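Side-chain contacts in PrgB (Enterococcus faecalis, PDB 6EVU), which promotes aggregation, biofilm formation and conjugation by binding and compacting DNA, the adhesin domain described here being one part of the longer surface protein: residues I52-T55 / D56-V60; S292-P295 / V296-A299; V36-K39 / D40-I43; I68-K71 / L72-D75. All coordinates share one frame; numbering follows the deposited sequence.

Contact 1: I52-T55 / D56-V60; sequences IKAT and DFNKV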
ATOM      1  N   ILE A  52     -19.953   2.684  -2.528  1.00 29.27           N
ATOM      2  CA  ILE A  52     -20.173   4.132  -2.466  1.00 26.27           C
ATOM      3  C   ILE A  52     -20.523   4.612  -3.860  1.00 33.57           C
ATOM      4  O   ILE A  52     -19.759   4.406  -4.812  1.00 31.86           O
ATOM      5  CB  ILE A  52     -18.945   4.863  -1.934  1.00 27.23           C
ATOM      6  CG1 ILE A  52     -18.617   4.319  -0.542  1.00 30.41           C
ATOM      7  CG2 ILE A  52     -19.181   6.388  -1.946  1.00 29.54           C
ATOM      8  CD1 ILE A  52     -17.176   4.729  -0.030  1.00 28.11           C
ATOM      9  N   LYS A  53     -21.683   5.226  -3.996  1.00 36.15           N
ATOM     10  CA  LYS A  53     -22.030   5.849  -5.273  1.00 38.32           C
ATOM     11  C   LYS A  53     -20.988   6.893  -5.669  1.00 36.69           C
ATOM     12  O   LYS A  53     -20.597   7.736  -4.852  1.00 35.50           O
ATOM     13  CB  LYS A  53     -23.403   6.552  -5.197  1.00 38.46           C
ATOM     14  CG  LYS A  53     -24.534   5.744  -4.682  1.00 43.67           C
ATOM     15  CD  LYS A  53     -25.734   6.674  -4.504  1.00 45.97           C
ATOM     16  CE  LYS A  53     -26.875   6.223  -5.348  1.00 52.73           C
ATOM     17  NZ  LYS A  53     -28.113   6.893  -4.858  1.00 57.52           N
ATOM     18  N   ALA A  54     -20.556   6.831  -6.937  1.00 36.42           N
ATOM     19  CA  ALA A  54     -19.641   7.819  -7.491  1.00 36.58           C
ATOM     20  C   ALA A  54     -20.131   9.234  -7.237  1.00 42.07           C
ATOM     21  O   ALA A  54     -19.331  10.122  -6.920  1.00 40.01           O
ATOM     22  CB  ALA A  54     -19.461   7.577  -9.001  1.00 35.43           C
ATOM     23  N   THR A  55     -21.457   9.465  -7.342  1.00 38.51           N
ATOM     24  CA  THR A  55     -21.952  10.825  -7.131  1.00 40.21           C
ATOM     25  C   THR A  55     -21.789  11.279  -5.679  1.00 41.12           C
ATOM     26  O   THR A  55     -21.676  12.479  -5.431  1.00 45.07           O
ATOM     27  CB  THR A  55     -23.404  10.952  -7.594  1.00 43.18           C
ATOM     28  OG1 THR A  55     -24.236  10.017  -6.900  1.00 49.12           O
ATOM     29  CG2 THR A  55     -23.465  10.603  -9.055  1.00 45.45           C
ATOM     30  N   ASP A  56     -21.761  10.343  -4.713  1.00 34.30           N
ATOM     31  CA  ASP A  56     -21.430  10.694  -3.333  1.00 39.44           C
ATOM     32  C   ASP A  56     -19.925  10.809  -3.169  1.00 38.06           C
ATOM     33  O   ASP A  56     -19.416  11.735  -2.522  1.00 36.52           O
ATOM     34  CB  ASP A  56     -21.989   9.659  -2.364  1.00 34.05           C
ATOM     35  CG  ASP A  56     -23.516   9.674  -2.315  1.00 43.56           C
ATOM     36  OD1 ASP A  56     -24.139  10.774  -2.443  1.00 46.99           O
ATOM     37  OD2 ASP A  56     -24.116   8.579  -2.172  1.00 43.59           O
ATOM     38  N   PHE A  57     -19.194   9.887  -3.777  1.00 31.60           N
ATOM     39  CA  PHE A  57     -17.756   9.920  -3.627  1.00 29.06           C
ATOM     40  C   PHE A  57     -17.146  11.184  -4.223  1.00 31.11           C
ATOM     41  O   PHE A  57     -16.146  11.708  -3.714  1.00 31.34           O
ATOM     42  CB  PHE A  57     -17.149   8.676  -4.282  1.00 28.23           C
ATOM     43  CG  PHE A  57     -15.655   8.701  -4.263  1.00 31.82           C
ATOM     44  CD1 PHE A  57     -14.956   8.422  -3.088  1.00 32.23           C
ATOM     45  CD2 PHE A  57     -14.936   9.088  -5.404  1.00 32.35           C
ATOM     46  CE1 PHE A  57     -13.563   8.509  -3.064  1.00 32.90           C
ATOM     47  CE2 PHE A  57     -13.537   9.154  -5.369  1.00 31.65           C
ATOM     48  CZ  PHE A  57     -12.869   8.900  -4.186  1.00 31.56           C
ATOM     49  N   ASN A  58     -17.704  11.684  -5.329  1.00 34.34           N
ATOM     50  CA  ASN A  58     -17.058  12.783  -6.024  1.00 34.23           C
ATOM     51  C   ASN A  58     -17.331  14.148  -5.393  1.00 39.19           C
ATOM     52  O   ASN A  58     -16.730  15.138  -5.825  1.00 42.55           O
ATOM     53  CB  ASN A  58     -17.476  12.777  -7.501  1.00 36.31           C
ATOM     54  CG  ASN A  58     -16.708  11.754  -8.282  1.00 37.42           C
ATOM     55  OD1 ASN A  58     -15.544  11.503  -7.990  1.00 40.85           O
ATOM     56  ND2 ASN A  58     -17.344  11.148  -9.276  1.00 40.80           N
ATOM     57  N   LYS A  59     -18.187  14.232  -4.379  1.00 35.76           N
ATOM     58  CA  LYS A  59     -18.498  15.524  -3.788  1.00 38.93           C
ATOM     59  C   LYS A  59     -17.417  15.960  -2.821  1.00 37.84           C
ATOM     60  O   LYS A  59     -16.958  15.183  -1.974  1.00 34.56           O
ATOM     61  CB  LYS A  59     -19.806  15.434  -3.053  1.00 38.92           C
ATOM     62  CG  LYS A  59     -20.942  15.342  -4.019  1.00 43.79           C
ATOM     63  CD  LYS A  59     -22.219  15.178  -3.271  1.00 53.24           C
ATOM     64  CE  LYS A  59     -23.426  15.391  -4.136  1.00 51.50           C
ATOM     65  NZ  LYS A  59     -24.535  15.290  -3.152  1.00 57.95           N
ATOM     66  N   VAL A  60     -17.033  17.226  -2.918  1.00 35.07           N
ATOM     67  CA  VAL A  60     -16.121  17.795  -1.951  1.00 35.22           C
ATOM     68  C   VAL A  60     -16.747  19.074  -1.387  1.00 34.64           C
ATOM     69  O   VAL A  60     -17.795  19.537  -1.818  1.00 39.73           O
ATOM     70  CB  VAL A  60     -14.727  18.072  -2.563  1.00 38.80           C
ATOM     71  CG1 VAL A  60     -14.105  16.775  -3.112  1.00 37.45           C
ATOM     72  CG2 VAL A  60     -14.882  19.079  -3.664  1.00 37.04           C
TER
HETATM   73  O   HOH W   1     -23.143   5.946  -1.488  1.00 36.88           O

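Contact 2: S292-P295 / V296-A299; sequences SNVP and VSSA. With PO4 (phosphate ion), chain B.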
ATOM      1  N   SER A 292      -3.612  14.322  16.176  1.00 49.76           N
ATOM      2  CA  SER A 292      -4.897  14.374  15.487  1.00 46.82           C
ATOM      3  C   SER A 292      -5.046  15.553  14.528  1.00 48.88           C
ATOM      4  O   SER A 292      -5.859  15.480  13.599  1.00 55.14           O
ATOM      5  CB  SER A 292      -6.059  14.379  16.502  1.00 47.97           C
ATOM      6  OG  SER A 292      -6.225  15.627  17.157  1.00 54.95           O
ATOM      7  N   ASN A 293      -4.293  16.622  14.702  1.00 49.98           N
ATOM      8  CA  ASN A 293      -4.444  17.740  13.782  1.00 52.45           C
ATOM      9  C   ASN A 293      -3.248  17.811  12.852  1.00 54.03           C
ATOM     10  O   ASN A 293      -2.472  18.769  12.928  1.00 52.71           O
ATOM     11  CB  ASN A 293      -4.574  19.063  14.541  1.00 54.90           C
ATOM     12  CG  ASN A 293      -5.921  19.220  15.214  1.00 56.68           C
ATOM     13  OD1 ASN A 293      -6.963  18.898  14.633  1.00 54.00           O
ATOM     14  ND2 ASN A 293      -5.907  19.700  16.458  1.00 64.42           N
ATOM     15  N   VAL A 294      -3.068  16.786  12.025  1.00 46.31           N
ATOM     16  CA  VAL A 294      -2.055  16.749  10.970  1.00 50.44           C
ATOM     17  C   VAL A 294      -2.780  16.764   9.624  1.00 43.99           C
ATOM     18  O   VAL A 294      -3.545  15.832   9.320  1.00 41.84           O
ATOM     19  CB  VAL A 294      -1.123  15.523  11.090  1.00 46.58           C
ATOM     20  CG1 VAL A 294      -0.090  15.496   9.951  1.00 39.57           C
ATOM     21  CG2 VAL A 294      -0.388  15.511  12.431  1.00 47.87           C
ATOM     22  N   PRO A 295      -2.583  17.794   8.796  1.00 39.83           N
ATOM     23  CA  PRO A 295      -3.239  17.827   7.480  1.00 40.25           C
ATOM     24  C   PRO A 295      -2.799  16.686   6.552  1.00 35.12           C
ATOM     25  O   PRO A 295      -1.696  16.138   6.678  1.00 40.42           O
ATOM     26  CB  PRO A 295      -2.805  19.181   6.906  1.00 43.04           C
ATOM     27  CG  PRO A 295      -2.152  19.909   8.051  1.00 50.87           C
ATOM     28  CD  PRO A 295      -1.575  18.852   8.933  1.00 48.47           C
ATOM     29  N   VAL A 296      -3.691  16.354   5.606  1.00 36.39           N
ATOM     30  CA  VAL A 296      -3.503  15.385   4.514  1.00 31.29           C
ATOM     31  C   VAL A 296      -2.794  14.127   5.005  1.00 37.07           C
ATOM     32  O   VAL A 296      -1.912  13.593   4.329  1.00 37.40           O
ATOM     33  CB  VAL A 296      -2.797  16.024   3.283  1.00 40.76           C
ATOM     34  CG1 VAL A 296      -3.675  17.116   2.719  1.00 35.28           C
ATOM     35  CG2 VAL A 296      -1.406  16.574   3.594  1.00 41.68           C
ATOM     36  N   SER A 297      -3.240  13.600   6.149  1.00 29.40           N
ATOM     37  CA  SER A 297      -2.569  12.483   6.810  1.00 32.04           C
ATOM     38  C   SER A 297      -3.456  11.247   6.933  1.00 31.35           C
ATOM     39  O   SER A 297      -3.210  10.391   7.807  1.00 31.93           O
ATOM     40  CB  SER A 297      -2.061  12.914   8.191  1.00 34.59           C
ATOM     41  OG  SER A 297      -3.144  13.185   9.082  1.00 35.59           O
ATOM     42  N   SER A 298      -4.505  11.140   6.081  1.00 28.58           N
ATOM     43  CA  SER A 298      -5.420  10.019   6.189  1.00 26.07           C
ATOM     44  C   SER A 298      -5.939   9.493   4.843  1.00 23.70           C
ATOM     45  O   SER A 298      -6.949   8.773   4.825  1.00 26.53           O
ATOM     46  CB  SER A 298      -6.634  10.377   7.117  1.00 28.21           C
ATOM     47  OG  SER A 298      -7.215  11.649   6.751  1.00 29.81           O
ATOM     48  N   ALA A 299      -5.275   9.782   3.727  1.00 26.39           N
ATOM     49  CA  ALA A 299      -5.591   9.069   2.498  1.00 26.82           C
ATOM     50  C   ALA A 299      -4.295   8.785   1.746  1.00 25.88           C
ATOM     51  O   ALA A 299      -3.407   9.633   1.689  1.00 28.75           O
ATOM     52  CB  ALA A 299      -6.502   9.898   1.588  1.00 27.28           C
TER
HETATM   53  P   PO4 B 601      -7.586  17.327   5.946  0.61 31.48           P
HETATM   54  O1  PO4 B 601      -6.202  17.730   5.470  0.61 29.97           O
HETATM   55  O2  PO4 B 601      -7.410  16.385   7.136  0.61 34.64           O
HETATM   56  O3  PO4 B 601      -8.316  18.571   6.423  0.61 37.68           O
HETATM   57  O4  PO4 B 601      -8.471  16.705   4.903  0.61 29.80           O

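Contact 3: V36-K39 / D40-I43; sequences VVTK and DTKI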
ATOM      1  N   VAL A  36       1.948  -7.589 -17.062  1.00 41.67           N
ATOM      2  CA  VAL A  36       0.948  -8.635 -16.880  1.00 45.60           C
ATOM      3  C   VAL A  36      -0.465  -8.141 -17.172  1.00 41.42           C
ATOM      4  O   VAL A  36      -1.417  -8.937 -17.192  1.00 40.83           O
ATOM      5  CB  VAL A  36       1.045  -9.238 -15.461  1.00 37.55           C
ATOM      6  CG1 VAL A  36       2.511  -9.499 -15.006  1.00 39.11           C
ATOM      7  CG2 VAL A  36       0.276  -8.389 -14.431  1.00 34.81           C
ATOM      8  N   VAL A  37      -0.622  -6.853 -17.457  1.00 42.79           N
ATOM      9  CA  VAL A  37      -1.924  -6.267 -17.756  1.00 40.70           C
ATOM     10  C   VAL A  37      -2.216  -6.460 -19.238  1.00 46.08           C
ATOM     11  O   VAL A  37      -1.344  -6.247 -20.088  1.00 51.68           O
ATOM     12  CB  VAL A  37      -1.930  -4.784 -17.342  1.00 44.78           C
ATOM     13  CG1 VAL A  37      -3.308  -4.121 -17.554  1.00 49.81           C
ATOM     14  CG2 VAL A  37      -1.451  -4.650 -15.880  1.00 43.13           C
ATOM     15  N   THR A  38      -3.403  -6.970 -19.545  1.00 46.92           N
ATOM     16  CA  THR A  38      -3.813  -7.228 -20.918  1.00 45.11           C
ATOM     17  C   THR A  38      -5.045  -6.407 -21.269  1.00 48.54           C
ATOM     18  O   THR A  38      -5.636  -5.742 -20.419  1.00 46.71           O
ATOM     19  CB  THR A  38      -4.140  -8.705 -21.176  1.00 46.11           C
ATOM     20  OG1 THR A  38      -5.467  -8.993 -20.717  1.00 49.47           O
ATOM     21  CG2 THR A  38      -3.147  -9.611 -20.512  1.00 50.98           C
ATOM     22  N   LYS A  39      -5.413  -6.466 -22.572  1.00 50.02           N
ATOM     23  CA  LYS A  39      -6.615  -5.788 -23.050  1.00 48.74           C
ATOM     24  C   LYS A  39      -7.851  -6.237 -22.295  1.00 51.69           C
ATOM     25  O   LYS A  39      -8.816  -5.471 -22.193  1.00 54.38           O
ATOM     26  CB  LYS A  39      -6.796  -6.041 -24.571  1.00 52.22           C
ATOM     27  CG  LYS A  39      -6.879  -7.542 -24.937  1.00 54.59           C
ATOM     28  CD  LYS A  39      -7.595  -7.864 -26.294  1.00 56.40           C
ATOM     29  CE  LYS A  39      -6.848  -9.015 -26.988  1.00 69.93           C
ATOM     30  NZ  LYS A  39      -7.669  -9.997 -27.772  1.00 78.07           N
ATOM     31  N   ASP A  40      -7.815  -7.433 -21.692  1.00 46.41           N
ATOM     32  CA  ASP A  40      -8.945  -7.998 -20.979  1.00 45.57           C
ATOM     33  C   ASP A  40      -8.826  -7.867 -19.453  1.00 39.84           C
ATOM     34  O   ASP A  40      -9.716  -8.341 -18.739  1.00 47.11           O
ATOM     35  CB  ASP A  40      -9.099  -9.465 -21.355  1.00 49.96           C
ATOM     36  CG  ASP A  40      -9.348  -9.641 -22.852  1.00 60.97           C
ATOM     37  OD1 ASP A  40     -10.332  -9.050 -23.371  1.00 63.65           O
ATOM     38  OD2 ASP A  40      -8.543 -10.323 -23.512  1.00 61.61           O
ATOM     39  N   THR A  41      -7.742  -7.279 -18.941  1.00 40.13           N
ATOM     40  CA  THR A  41      -7.597  -7.167 -17.492  1.00 37.72           C
ATOM     41  C   THR A  41      -8.682  -6.252 -16.930  1.00 39.13           C
ATOM     42  O   THR A  41      -8.927  -5.165 -17.463  1.00 43.40           O
ATOM     43  CB  THR A  41      -6.222  -6.603 -17.112  1.00 37.70           C
ATOM     44  OG1 THR A  41      -5.195  -7.476 -17.580  1.00 42.43           O
ATOM     45  CG2 THR A  41      -6.093  -6.465 -15.546  1.00 36.85           C
ATOM     46  N   LYS A  42      -9.303  -6.670 -15.823  1.00 36.91           N
ATOM     47  CA  LYS A  42     -10.364  -5.881 -15.200  1.00 36.42           C
ATOM     48  C   LYS A  42     -10.715  -6.496 -13.847  1.00 37.53           C
ATOM     49  O   LYS A  42     -10.423  -7.668 -13.583  1.00 34.97           O
ATOM     50  CB  LYS A  42     -11.627  -5.842 -16.051  1.00 38.67           C
ATOM     51  CG  LYS A  42     -12.329  -7.183 -16.127  1.00 43.00           C
ATOM     52  CD  LYS A  42     -13.722  -7.013 -16.741  1.00 50.40           C
ATOM     53  CE  LYS A  42     -14.373  -8.348 -17.052  1.00 57.41           C
ATOM     54  NZ  LYS A  42     -13.983  -8.938 -18.394  1.00 66.04           N
ATOM     55  N   ILE A  43     -11.362  -5.692 -12.997  1.00 34.28           N
ATOM     56  CA  ILE A  43     -12.045  -6.246 -11.827  1.00 29.86           C
ATOM     57  C   ILE A  43     -13.316  -6.932 -12.301  1.00 34.87           C
ATOM     58  O   ILE A  43     -14.156  -6.302 -12.958  1.00 37.62           O
ATOM     59  CB  ILE A  43     -12.375  -5.144 -10.806  1.00 31.89           C
ATOM     60  CG1 ILE A  43     -11.077  -4.577 -10.214  1.00 31.63           C
ATOM     61  CG2 ILE A  43     -13.292  -5.716  -9.713  1.00 31.82           C
ATOM     62  CD1 ILE A  43     -11.289  -3.313  -9.296  1.00 31.06           C
TER

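Contact 4: I68-K71 / L72-D75; sequences IFTK and LRKD. With PO4 (phosphate ion), chain B.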
ATOM      1  N   ILE A  68      -8.089  12.984  -5.935  1.00 32.59           N
ATOM      2  CA  ILE A  68      -8.647  11.767  -5.334  1.00 30.82           C
ATOM      3  C   ILE A  68      -8.406  11.709  -3.839  1.00 27.50           C
ATOM      4  O   ILE A  68      -9.222  11.135  -3.086  1.00 28.44           O
ATOM      5  CB  ILE A  68      -8.095  10.513  -6.071  1.00 27.98           C
ATOM      6  CG1 ILE A  68      -8.934   9.294  -5.655  1.00 31.38           C
ATOM      7  CG2 ILE A  68      -6.543  10.336  -5.847  1.00 34.99           C
ATOM      8  CD1 ILE A  68      -8.782   8.140  -6.614  1.00 38.81           C
ATOM      9  N   PHE A  69      -7.270  12.244  -3.356  1.00 29.24           N
ATOM     10  CA  PHE A  69      -7.011  12.152  -1.925  1.00 31.20           C
ATOM     11  C   PHE A  69      -8.004  13.005  -1.160  1.00 26.71           C
ATOM     12  O   PHE A  69      -8.433  12.633  -0.063  1.00 27.15           O
ATOM     13  CB  PHE A  69      -5.557  12.556  -1.625  1.00 31.45           C
ATOM     14  CG  PHE A  69      -4.535  11.743  -2.400  1.00 30.94           C
ATOM     15  CD1 PHE A  69      -4.259  10.444  -2.026  1.00 32.60           C
ATOM     16  CD2 PHE A  69      -3.875  12.296  -3.496  1.00 38.23           C
ATOM     17  CE1 PHE A  69      -3.378   9.681  -2.721  1.00 35.27           C
ATOM     18  CE2 PHE A  69      -2.944  11.536  -4.222  1.00 41.12           C
ATOM     19  CZ  PHE A  69      -2.700  10.217  -3.817  1.00 33.11           C
ATOM     20  N   THR A  70      -8.305  14.197  -1.687  1.00 29.40           N
ATOM     21  CA  THR A  70      -9.261  15.067  -1.018  1.00 28.31           C
ATOM     22  C   THR A  70     -10.628  14.398  -0.993  1.00 30.20           C
ATOM     23  O   THR A  70     -11.303  14.421   0.039  1.00 29.68           O
ATOM     24  CB  THR A  70      -9.293  16.427  -1.710  1.00 32.49           C
ATOM     25  OG1 THR A  70      -8.018  17.078  -1.523  1.00 32.74           O
ATOM     26  CG2 THR A  70     -10.383  17.329  -1.081  1.00 32.77           C
ATOM     27  N   LYS A  71     -11.034  13.778  -2.105  1.00 28.67           N
ATOM     28  CA  LYS A  71     -12.288  13.031  -2.134  1.00 30.36           C
ATOM     29  C   LYS A  71     -12.313  11.903  -1.103  1.00 29.15           C
ATOM     30  O   LYS A  71     -13.377  11.612  -0.517  1.00 27.57           O
ATOM     31  CB  LYS A  71     -12.542  12.480  -3.540  1.00 27.23           C
ATOM     32  CG  LYS A  71     -12.850  13.605  -4.537  1.00 27.69           C
ATOM     33  CD  LYS A  71     -13.005  13.019  -5.954  1.00 35.64           C
ATOM     34  CE  LYS A  71     -13.305  14.132  -6.979  1.00 37.45           C
ATOM     35  NZ  LYS A  71     -13.554  13.455  -8.311  1.00 41.24           N
ATOM     36  N   LEU A  72     -11.187  11.244  -0.908  1.00 26.38           N
ATOM     37  CA  LEU A  72     -11.081  10.174   0.065  1.00 24.96           C
ATOM     38  C   LEU A  72     -11.227  10.624   1.508  1.00 24.48           C
ATOM     39  O   LEU A  72     -11.753   9.903   2.317  1.00 25.51           O
ATOM     40  CB  LEU A  72      -9.781   9.406  -0.107  1.00 23.69           C
ATOM     41  CG  LEU A  72      -9.764   8.452  -1.284  1.00 24.48           C
ATOM     42  CD1 LEU A  72      -8.354   8.024  -1.604  1.00 31.51           C
ATOM     43  CD2 LEU A  72     -10.647   7.253  -1.010  1.00 28.24           C
ATOM     44  N   ARG A  73     -10.731  11.814   1.827  1.00 26.52           N
ATOM     45  CA  ARG A  73     -10.745  12.282   3.202  1.00 27.54           C
ATOM     46  C   ARG A  73     -12.045  12.900   3.707  1.00 26.30           C
ATOM     47  O   ARG A  73     -12.106  14.049   4.065  1.00 28.85           O
ATOM     48  CB  ARG A  73      -9.582  13.244   3.438  1.00 26.40           C
ATOM     49  CG  ARG A  73      -8.219  12.611   3.302  1.00 26.75           C
ATOM     50  CD  ARG A  73      -7.115  13.546   3.742  1.00 29.98           C
ATOM     51  NE  ARG A  73      -7.237  14.801   3.040  1.00 30.55           N
ATOM     52  CZ  ARG A  73      -6.612  15.091   1.913  1.00 31.84           C
ATOM     53  NH1 ARG A  73      -5.768  14.246   1.372  1.00 29.70           N
ATOM     54  NH2 ARG A  73      -6.823  16.245   1.344  1.00 31.35           N
ATOM     55  N   LYS A  74     -13.075  12.086   3.723  1.00 28.15           N
ATOM     56  CA  LYS A  74     -14.369  12.427   4.246  1.00 30.68           C
ATOM     57  C   LYS A  74     -14.931  11.146   4.861  1.00 27.15           C
ATOM     58  O   LYS A  74     -14.553  10.053   4.490  1.00 26.87           O
ATOM     59  CB  LYS A  74     -15.289  13.061   3.211  1.00 27.10           C
ATOM     60  CG  LYS A  74     -15.650  12.223   2.012  1.00 27.53           C
ATOM     61  CD  LYS A  74     -16.704  12.927   1.172  1.00 31.32           C
ATOM     62  CE  LYS A  74     -16.859  12.294  -0.200  1.00 28.35           C
ATOM     63  NZ  LYS A  74     -15.765  12.705  -1.094  1.00 29.38           N
ATOM     64  N   ASP A  75     -15.822  11.300   5.816  1.00 28.51           N
ATOM     65  CA  ASP A  75     -16.384  10.147   6.512  1.00 28.28           C
ATOM     66  C   ASP A  75     -17.611   9.701   5.735  1.00 31.74           C
ATOM     67  O   ASP A  75     -18.600  10.442   5.664  1.00 32.25           O
ATOM     68  CB  ASP A  75     -16.748  10.555   7.937  1.00 28.91           C
ATOM     69  CG  ASP A  75     -17.125   9.373   8.797  1.00 32.39           C
ATOM     70  OD1 ASP A  75     -17.494   8.323   8.280  1.00 30.58           O
ATOM     71  OD2 ASP A  75     -17.015   9.501  10.026  1.00 30.94           O
TER
HETATM   72  P   PO4 B 601      -7.586  17.327   5.946  0.61 31.48           P
HETATM   73  O1  PO4 B 601      -6.202  17.730   5.470  0.61 29.97           O
HETATM   74  O2  PO4 B 601      -7.410  16.385   7.136  0.61 34.64           O
HETATM   75  O3  PO4 B 601      -8.316  18.571   6.423  0.61 37.68           O
HETATM   76  O4  PO4 B 601      -8.471  16.705   4.903  0.61 29.80           O
HETATM   77  O   HOH W   2     -11.599  16.109   2.127  1.00 33.39           O
HETATM   78  O   HOH W   3     -14.185  14.961   0.220  1.00 37.20           O

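Contact 1: I52-T55 / D56-V60
Ile52 and Phe57 meet through their near ends: the CG2 methyl of Ile52 lies 3.8 Å from CB of Phe57, and the two side chains cross obliquely. With chi1 of -58°, Ile52 puts CG2 beside its own carbonyl carbon, on the side where the chain turns into the helix, while the Phe57 ring swings away from the pair. It packs against Val89 and Val148 of neighbouring strands and enters a cation-pi contact with Lys74. On the outer side Lys53 and Asp56 pair differently. Their charged ends stay apart, NZ and OD2 being 5.1 Å from each other, and it is the aliphatic CD of Lys53 that touches OD2 of Asp56, at 3.4 Å. A water links them further, accepting from Lys53 N at 3.0 Å and donating to Asp56 OD2 at 2.9 Å. The residues belong to the short helix 54-57 and the turn leading into it, after strand 50-51 in this adhesin domain of the antigen I/II family, and Lys53 occupies the N-cap position. The Lys53 carbonyl oxygen accepts the first helical bond, from Phe57 N, at 2.8 Å with an N-H...O angle of 163°, plus a weak one from Asp56 N. One residue on, Asn58 N donates to Ala54 O over 2.8 Å, and CG of Asn58 lies 3.4 Å from that same Ala54 oxygen. The amide's strongest polar link runs to another helix, OD1 of Asn58 being hydrogen-bonded to NZ of Lys71. Lys59, extended beyond CG, passes its methylenes alongside the carbonyl oxygen of Thr55.

Contact 2: S292-P295 / V296-A299
A positive phi on a beta-branched residue is what sets this turn apart: Val296 follows Pro295 with phi 42°, in a left-handed helical conformation. The packing is close, CG2 of Val296 lying 3.1 Å from the carbonyl oxygen of Pro295, consistent with some strain. The bend brings Ser297 back toward Val294, and the hydroxyl closes the turn, Ser297 OG donating to Val294 O over 2.7 Å. The serine torsion directs OG between its backbone N and carbonyl carbon. From there it reaches the acceptor from above the carbonyl plane, 39° out of it, rather than along a lone pair. Beneath this bond the CG1 methyl of Val294 covers the serine methylene, 3.7 Å from Ser297 CB. The segment belongs to the loop that joins strand 280-287 to strand 299-302, and so connects the two antiparallel sheets of the domain. Ser298 continues the link, bonded to Thr161 through both OG and its backbone. Val296 N donates to O1 of a phosphate ion, probably from the crystallisation liquor, in a nearly straight bond of 2.9 Å (172°). The ion is also held by Arg73. A main-chain N-H and a guanidinium converging on one phosphate show that this surface can accept such an anion, which is consistent with, though no proof of, contact with a DNA backbone.

Contact 3: V36-K39 / D40-I43
A type I beta turn from Thr38 to Thr41, overlaid by an ST turn, leads the chain into strand 42-47 at the edge of the larger antiparallel sheet. The beta turn is closed by Thr41 N donating to Thr38 O at 3.0 Å. The ST turn comes from the side chain of the first residue: Asp40 N donates to Thr38 OG1 over 3.0 Å, at an N-H...O angle of 148°. Thr38 places this oxygen between its backbone N and carbonyl carbon (chi1 81°), where it overhangs the turn and meets the amide two residues ahead. Thr41 answers from the other end. Its OG1, beside its own backbone N, accepts from Thr38 N over 2.7 Å in an almost linear bond of 176°. The two threonine side chains meet at about a right angle, so that each hydroxyl oxygen accepts a backbone N-H across the turn. Both hydroxyls are also hydrogen-bonded to Gly116 O, on the loop after strand 110-115, which ties the turn to the partner strand of 42-47. Behind the polar network, the Val37 side chain crosses that of Thr41 at about a right angle, its CG1 3.9 Å from Thr41 CB, while the methyl of the buried Thr41 side chain faces the same valine. On the exposed corner Lys39 and Asp40 run side by side in the same direction. Their opposite charges stay beyond salt-bridge range, with Lys39 NZ 4.4 Å from Asp40 OD2, and the closer touch is made by Lys39 CG, 3.5 Å from that carboxylate oxygen.

Contact 4: I68-K71 / L72-D75
Arg73 folds its guanidinium back over the helix it follows, so that one face lies above Phe69 O and Thr70 CA, 3.4 and 3.5 Å from its plane and both toward the rim. The bend at chi3 (-53°) brings the group there, with NH1 3.4 Å from CB of Phe69. At the edge of the group, NE donates to phosphate O4 over 2.9 Å (154°). Lys74 also reaches back: its NZ lies in the carbonyl plane of Lys71 and donates to a lone pair of that oxygen at 2.7 Å. Both basic residues thus meet the C-terminal end of helix 68-72, where their charge would probably offset the helix dipole. The chain leaves the helix at Arg73, the centre of an inverse gamma turn, after Arg73 N has bonded to Phe69 O at 3.1 Å. A water bridges Thr70 O and Lys74 NZ. With Lys71 O and the carbonyls of Phe57 and Lys59 it makes four acceptors around three ammonium protons, so the bonds are probably shared or not all fully formed. On the buried side Leu72 CD1 packs 4.3 Å from Ile68 CG1, and both residues rest on Phe158 of strand 157-160.

Taken from the N terminus, the order is contact 3, contact 1, contact 4, contact 2; each joins two consecutive segments, so all four are in series and none nests in or crosses another. Contact 3 closes the turn before strand 42-47, contact 1 spans helix 54-57, contact 4 ends helix 68-72, and contact 2 closes a bend in the loop before strand 299-302. Contacts 1 and 4, with centres about 10 Å apart, touch and join the two successive helices. Contact 4 also packs against contact 2, where Ala299 meets Leu72 and Arg73, and the two share the phosphate. Contact 3 stands apart, across the chain's centre from contact 2.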